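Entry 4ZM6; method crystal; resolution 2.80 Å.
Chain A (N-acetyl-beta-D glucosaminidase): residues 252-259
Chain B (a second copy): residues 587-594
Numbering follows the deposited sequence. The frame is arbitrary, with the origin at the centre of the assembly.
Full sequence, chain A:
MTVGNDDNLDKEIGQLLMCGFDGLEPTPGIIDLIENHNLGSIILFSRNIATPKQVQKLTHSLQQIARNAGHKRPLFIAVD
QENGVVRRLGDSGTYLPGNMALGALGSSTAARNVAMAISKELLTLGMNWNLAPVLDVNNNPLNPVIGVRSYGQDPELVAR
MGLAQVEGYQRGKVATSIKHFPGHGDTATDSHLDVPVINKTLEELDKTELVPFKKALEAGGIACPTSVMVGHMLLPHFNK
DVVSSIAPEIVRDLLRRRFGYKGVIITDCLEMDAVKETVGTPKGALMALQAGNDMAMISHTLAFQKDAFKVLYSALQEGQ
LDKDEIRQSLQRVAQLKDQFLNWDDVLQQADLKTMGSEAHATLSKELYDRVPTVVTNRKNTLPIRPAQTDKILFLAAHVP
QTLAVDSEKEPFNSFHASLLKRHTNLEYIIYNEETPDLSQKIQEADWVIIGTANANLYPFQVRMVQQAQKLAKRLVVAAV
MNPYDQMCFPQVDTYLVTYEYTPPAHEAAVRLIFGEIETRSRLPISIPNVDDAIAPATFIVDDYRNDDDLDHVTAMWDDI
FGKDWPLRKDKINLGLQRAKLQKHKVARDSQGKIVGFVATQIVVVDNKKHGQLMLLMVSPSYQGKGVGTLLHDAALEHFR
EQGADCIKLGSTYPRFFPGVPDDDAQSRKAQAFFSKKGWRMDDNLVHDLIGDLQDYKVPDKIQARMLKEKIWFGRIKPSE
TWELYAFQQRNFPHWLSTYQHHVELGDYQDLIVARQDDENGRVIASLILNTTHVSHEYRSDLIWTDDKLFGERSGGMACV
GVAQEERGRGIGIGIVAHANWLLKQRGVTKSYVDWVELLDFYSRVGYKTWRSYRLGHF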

ATOM      1  N   ARG A 252     -18.939 -10.000 -15.634  1.00 67.60           N
ATOM      2  CA  ARG A 252     -19.611  -8.695 -15.569  1.00 68.70           C
ATOM      3  C   ARG A 252     -19.482  -8.061 -14.189  1.00 68.83           C
ATOM      4  O   ARG A 252     -18.967  -6.950 -14.050  1.00 67.62           O
ATOM      5  CB  ARG A 252     -21.096  -8.822 -15.937  1.00 68.90           C
ATOM      6  N   ASP A 253     -19.945  -8.784 -13.176  1.00 68.50           N
ATOM      7  CA  ASP A 253     -20.038  -8.255 -11.814  1.00 66.87           C
ATOM      8  C   ASP A 253     -18.690  -7.887 -11.207  1.00 64.49           C
ATOM      9  O   ASP A 253     -18.588  -6.910 -10.467  1.00 64.63           O
ATOM     10  CB  ASP A 253     -20.736  -9.266 -10.898  1.00 67.72           C
ATOM     11  CG  ASP A 253     -22.180  -9.508 -11.284  1.00 69.59           C
ATOM     12  OD1 ASP A 253     -22.643  -8.904 -12.280  1.00 69.80           O
ATOM     13  OD2 ASP A 253     -22.849 -10.308 -10.591  1.00 70.22           O
ATOM     14  N   LEU A 254     -17.659  -8.668 -11.503  1.00 62.92           N
ATOM     15  CA  LEU A 254     -16.377  -8.484 -10.843  1.00 62.01           C
ATOM     16  C   LEU A 254     -15.433  -7.646 -11.694  1.00 62.31           C
ATOM     17  O   LEU A 254     -14.965  -6.591 -11.260  1.00 60.89           O
ATOM     18  CB  LEU A 254     -15.752  -9.839 -10.526  1.00 61.07           C
ATOM     19  CG  LEU A 254     -14.697  -9.825  -9.425  1.00 62.51           C
ATOM     20  CD1 LEU A 254     -15.306  -9.428  -8.085  1.00 63.24           C
ATOM     21  CD2 LEU A 254     -14.027 -11.188  -9.337  1.00 63.29           C
ATOM     22  N   LEU A 255     -15.165  -8.109 -12.909  1.00 61.77           N
ATOM     23  CA  LEU A 255     -14.190  -7.448 -13.770  1.00 62.53           C
ATOM     24  C   LEU A 255     -14.721  -6.121 -14.321  1.00 61.61           C
ATOM     25  O   LEU A 255     -14.027  -5.110 -14.292  1.00 60.66           O
ATOM     26  CB  LEU A 255     -13.777  -8.382 -14.913  1.00 62.91           C
ATOM     27  CG  LEU A 255     -12.519  -8.005 -15.693  1.00 63.72           C
ATOM     28  CD1 LEU A 255     -11.354  -7.737 -14.751  1.00 63.68           C
ATOM     29  CD2 LEU A 255     -12.159  -9.098 -16.687  1.00 64.18           C
ATOM     30  N   ARG A 256     -15.960  -6.127 -14.797  1.00 64.97           N
ATOM     31  CA  ARG A 256     -16.546  -4.951 -15.436  1.00 66.40           C
ATOM     32  C   ARG A 256     -17.090  -3.949 -14.419  1.00 65.80           C
ATOM     33  O   ARG A 256     -16.728  -2.777 -14.453  1.00 64.68           O
ATOM     34  CB  ARG A 256     -17.645  -5.373 -16.421  1.00 66.61           C
ATOM     35  CG  ARG A 256     -18.013  -4.312 -17.445  1.00 68.48           C
ATOM     36  CD  ARG A 256     -16.891  -4.067 -18.437  1.00 69.23           C
ATOM     37  NE  ARG A 256     -16.880  -5.029 -19.533  1.00 70.61           N
ATOM     38  CZ  ARG A 256     -15.902  -5.129 -20.432  1.00 72.41           C
ATOM     39  NH1 ARG A 256     -14.833  -4.339 -20.363  1.00 72.59           N
ATOM     40  NH2 ARG A 256     -15.986  -6.038 -21.399  1.00 72.89           N
ATOM     41  N   ARG A 257     -17.950  -4.411 -13.516  1.00 64.95           N
ATOM     42  CA  ARG A 257     -18.581  -3.523 -12.540  1.00 67.57           C
ATOM     43  C   ARG A 257     -17.636  -3.127 -11.396  1.00 65.68           C
ATOM     44  O   ARG A 257     -17.207  -1.978 -11.329  1.00 66.29           O
ATOM     45  CB  ARG A 257     -19.887  -4.140 -12.014  1.00 72.73           C
ATOM     46  CG  ARG A 257     -20.544  -3.356 -10.885  1.00 78.42           C
ATOM     47  CD  ARG A 257     -22.070  -3.361 -10.945  1.00 82.80           C
ATOM     48  NE  ARG A 257     -22.635  -4.663 -11.311  1.00 86.42           N
ATOM     49  CZ  ARG A 257     -23.401  -4.904 -12.378  1.00 88.18           C
ATOM     50  NH1 ARG A 257     -23.734  -3.934 -13.230  1.00 90.17           N
ATOM     51  NH2 ARG A 257     -23.850  -6.138 -12.596  1.00 87.75           N
ATOM     52  N   ARG A 258     -17.309  -4.070 -10.512  1.00 64.32           N
ATOM     53  CA  ARG A 258     -16.450  -3.791  -9.348  1.00 62.67           C
ATOM     54  C   ARG A 258     -15.137  -3.095  -9.734  1.00 62.22           C
ATOM     55  O   ARG A 258     -14.881  -1.974  -9.300  1.00 63.34           O
ATOM     56  CB  ARG A 258     -16.152  -5.083  -8.578  1.00 63.70           C
ATOM     57  CG  ARG A 258     -14.971  -5.007  -7.612  1.00 66.25           C
ATOM     58  CD  ARG A 258     -15.371  -5.299  -6.175  1.00 68.02           C
ATOM     59  NE  ARG A 258     -14.276  -5.055  -5.231  1.00 70.50           N
ATOM     60  CZ  ARG A 258     -13.215  -5.846  -5.055  1.00 69.19           C
ATOM     61  NH1 ARG A 258     -13.054  -6.957  -5.766  1.00 69.25           N
ATOM     62  NH2 ARG A 258     -12.296  -5.517  -4.157  1.00 69.79           N
ATOM     63  N   PHE A 259     -14.309  -3.764 -10.535  1.00 59.64           N
ATOM     64  CA  PHE A 259     -13.016  -3.208 -10.932  1.00 58.26           C
ATOM     65  C   PHE A 259     -13.126  -2.076 -11.952  1.00 57.97           C
ATOM     66  O   PHE A 259     -12.194  -1.288 -12.094  1.00 56.90           O
ATOM     67  CB  PHE A 259     -12.080  -4.302 -11.455  1.00 60.23           C
ATOM     68  CG  PHE A 259     -11.476  -5.145 -10.366  1.00 63.36           C
ATOM     69  CD1 PHE A 259     -10.646  -4.572  -9.406  1.00 64.14           C
ATOM     70  CD2 PHE A 259     -11.734  -6.509 -10.293  1.00 63.94           C
ATOM     71  CE1 PHE A 259     -10.092  -5.339  -8.396  1.00 64.93           C
ATOM     72  CE2 PHE A 259     -11.179  -7.281  -9.286  1.00 63.74           C
ATOM     73  CZ  PHE A 259     -10.359  -6.696  -8.337  1.00 65.04           C
TER
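Chain B, residues 587-594: ARDSQGKI

Chain B meets this helix of chain A with a tight turn. Its stretch leaves a strand at Ala B587 and Arg B588, folds through a type I beta turn from Asp B589 to Gly B592, and continues past Lys B593 to Ile B594. Backbone hydrogen bonds join Gly B592 N to Asp B589 O at 3.1 Å and Asp B589 N to Lys B593 O at 3.0 Å. The Asp B589 side chain braces the loop from within: its OD1 accepts Lys B593 N at 3.2 Å and, weakly, Gln B591 N at 2.8 Å. The turn is therefore shaped by its own bonds, and its second half, Gln B591 and Gly B592, lies on the helix.

Along chain A, Arg A252 makes no contact, but its O accepts Arg A257 N at 2.8 Å, part of a wider pi-type turn running from 252 to 258. Asp A253 is the first residue to engage. Asp A253 CA lies 5.0 Å from Gln B591 CA, its CB packs 3.4 Å from Gln B591 O, and its OD2 lies 3.4 Å from Gln B591 CG. Asp A253 also holds a neighbour in place: its OD1 forms a salt bridge with Arg A257 NH2 at 3.0 Å. Leu A254, Leu A255 and Arg A256 contribute no contact before the chain comes round to the interface again.

Arg A257 points toward the turn. Its NE donates a weak hydrogen bond to Gln B591 O at 3.4 Å, with the carbonyl at the edge of the guanidinium, so one arginine links Asp A253 within its own helix to the turn of the other copy. Lower on the same side chain, CG rests 3.3 Å from Gly B592 O. That carbonyl also accepts Arg B588 NH1 at 3.0 Å, fixing the arginine of chain B beside the turn.

The shortest CA-to-CA distance is at Arg A258, with Arg A258 CA 4.6 Å from Gly B592 CA. Glycine suits this position twice over: its phi of 79° favours a residue without a side chain, and an ideal CB would fall 2.7 Å from Asp A253 O, a clash. Beside it the two arginine chains pack CD to CD, Arg A258 against Arg B588, at 4.0 Å, while Arg A258 O and Arg A257 O lie over one face of the Arg B588 guanidinium. Phe A259 points away. The rule to read here is close approach at a glycine, beside arginines that differ in how they engage: Arg A257 makes a weak hydrogen bond through NE, whereas Arg A258 packs through its aliphatic part and its guanidinium is satisfied elsewhere in the structure.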

ATOM      1  N   ALA B 587     -19.203   1.162  -0.669  1.00 57.99           N
ATOM      2  CA  ALA B 587     -19.369  -0.221  -0.246  1.00 58.21           C
ATOM      3  C   ALA B 587     -20.186  -0.967  -1.296  1.00 58.06           C
ATOM      4  O   ALA B 587     -21.258  -0.513  -1.693  1.00 55.54           O
ATOM      5  CB  ALA B 587     -20.055  -0.283   1.110  1.00 58.52           C
ATOM      6  N   ARG B 588     -19.665  -2.100  -1.756  1.00 60.74           N
ATOM      7  CA  ARG B 588     -20.368  -2.944  -2.716  1.00 62.90           C
ATOM      8  C   ARG B 588     -20.771  -4.256  -2.059  1.00 64.89           C
ATOM      9  O   ARG B 588     -20.190  -4.649  -1.048  1.00 65.93           O
ATOM     10  CB  ARG B 588     -19.474  -3.242  -3.919  1.00 62.33           C
ATOM     11  CG  ARG B 588     -19.055  -2.017  -4.710  1.00 63.66           C
ATOM     12  CD  ARG B 588     -18.076  -2.385  -5.814  1.00 64.59           C
ATOM     13  NE  ARG B 588     -17.353  -1.225  -6.346  1.00 65.18           N
ATOM     14  CZ  ARG B 588     -17.810  -0.388  -7.280  1.00 63.62           C
ATOM     15  NH1 ARG B 588     -19.017  -0.542  -7.819  1.00 63.88           N
ATOM     16  NH2 ARG B 588     -17.046   0.624  -7.678  1.00 63.12           N
ATOM     17  N   ASP B 589     -21.769  -4.924  -2.632  1.00 67.29           N
ATOM     18  CA  ASP B 589     -22.071  -6.309  -2.263  1.00 69.92           C
ATOM     19  C   ASP B 589     -21.177  -7.244  -3.090  1.00 72.57           C
ATOM     20  O   ASP B 589     -20.282  -6.778  -3.799  1.00 71.81           O
ATOM     21  CB  ASP B 589     -23.573  -6.624  -2.417  1.00 70.60           C
ATOM     22  CG  ASP B 589     -24.093  -6.429  -3.837  1.00 72.33           C
ATOM     23  OD1 ASP B 589     -23.327  -6.623  -4.806  1.00 77.10           O
ATOM     24  OD2 ASP B 589     -25.288  -6.091  -3.982  1.00 69.99           O
ATOM     25  N   SER B 590     -21.399  -8.552  -2.990  1.00 79.26           N
ATOM     26  CA  SER B 590     -20.596  -9.535  -3.732  1.00 82.73           C
ATOM     27  C   SER B 590     -20.660  -9.343  -5.253  1.00 84.49           C
ATOM     28  O   SER B 590     -19.708  -9.674  -5.966  1.00 88.20           O
ATOM     29  CB  SER B 590     -21.040 -10.954  -3.377  1.00 83.19           C
ATOM     30  OG  SER B 590     -22.413 -11.139  -3.670  1.00 82.93           O
ATOM     31  N   GLN B 591     -21.779  -8.804  -5.737  1.00 82.42           N
ATOM     32  CA  GLN B 591     -21.994  -8.580  -7.168  1.00 81.93           C
ATOM     33  C   GLN B 591     -21.537  -7.201  -7.663  1.00 79.18           C
ATOM     34  O   GLN B 591     -21.833  -6.822  -8.796  1.00 78.72           O
ATOM     35  CB  GLN B 591     -23.473  -8.796  -7.499  1.00 84.11           C
ATOM     36  CG  GLN B 591     -23.915 -10.239  -7.314  1.00 87.16           C
ATOM     37  CD  GLN B 591     -25.420 -10.388  -7.265  1.00 89.00           C
ATOM     38  OE1 GLN B 591     -26.058  -9.990  -6.289  1.00 88.98           O
ATOM     39  NE2 GLN B 591     -26.000 -10.967  -8.315  1.00 89.96           N
ATOM     40  N   GLY B 592     -20.823  -6.455  -6.823  1.00 77.28           N
ATOM     41  CA  GLY B 592     -20.261  -5.162  -7.219  1.00 74.45           C
ATOM     42  C   GLY B 592     -21.241  -3.998  -7.228  1.00 72.77           C
ATOM     43  O   GLY B 592     -20.891  -2.896  -7.656  1.00 72.60           O
ATOM     44  N   LYS B 593     -22.463  -4.229  -6.750  1.00 69.49           N
ATOM     45  CA  LYS B 593     -23.480  -3.182  -6.697  1.00 67.74           C
ATOM     46  C   LYS B 593     -23.245  -2.294  -5.482  1.00 64.64           C
ATOM     47  O   LYS B 593     -23.077  -2.789  -4.366  1.00 63.82           O
ATOM     48  CB  LYS B 593     -24.870  -3.806  -6.628  1.00 70.63           C
ATOM     49  CG  LYS B 593     -26.003  -2.833  -6.344  1.00 72.52           C
ATOM     50  CD  LYS B 593     -27.304  -3.592  -6.125  1.00 74.26           C
ATOM     51  CE  LYS B 593     -28.231  -2.884  -5.151  1.00 74.31           C
ATOM     52  NZ  LYS B 593     -29.152  -3.875  -4.533  1.00 74.78           N
ATOM     53  N   ILE B 594     -23.259  -0.983  -5.702  1.00 61.21           N
ATOM     54  CA  ILE B 594     -22.957  -0.017  -4.654  1.00 58.16           C
ATOM     55  C   ILE B 594     -24.134   0.102  -3.690  1.00 57.04           C
ATOM     56  O   ILE B 594     -25.271   0.313  -4.114  1.00 59.36           O
ATOM     57  CB  ILE B 594     -22.590   1.355  -5.256  1.00 56.58           C
ATOM     58  CG1 ILE B 594     -21.290   1.218  -6.055  1.00 55.01           C
ATOM     59  CG2 ILE B 594     -22.445   2.407  -4.163  1.00 57.03           C
ATOM     60  CD1 ILE B 594     -20.840   2.476  -6.756  1.00 55.04           C
TER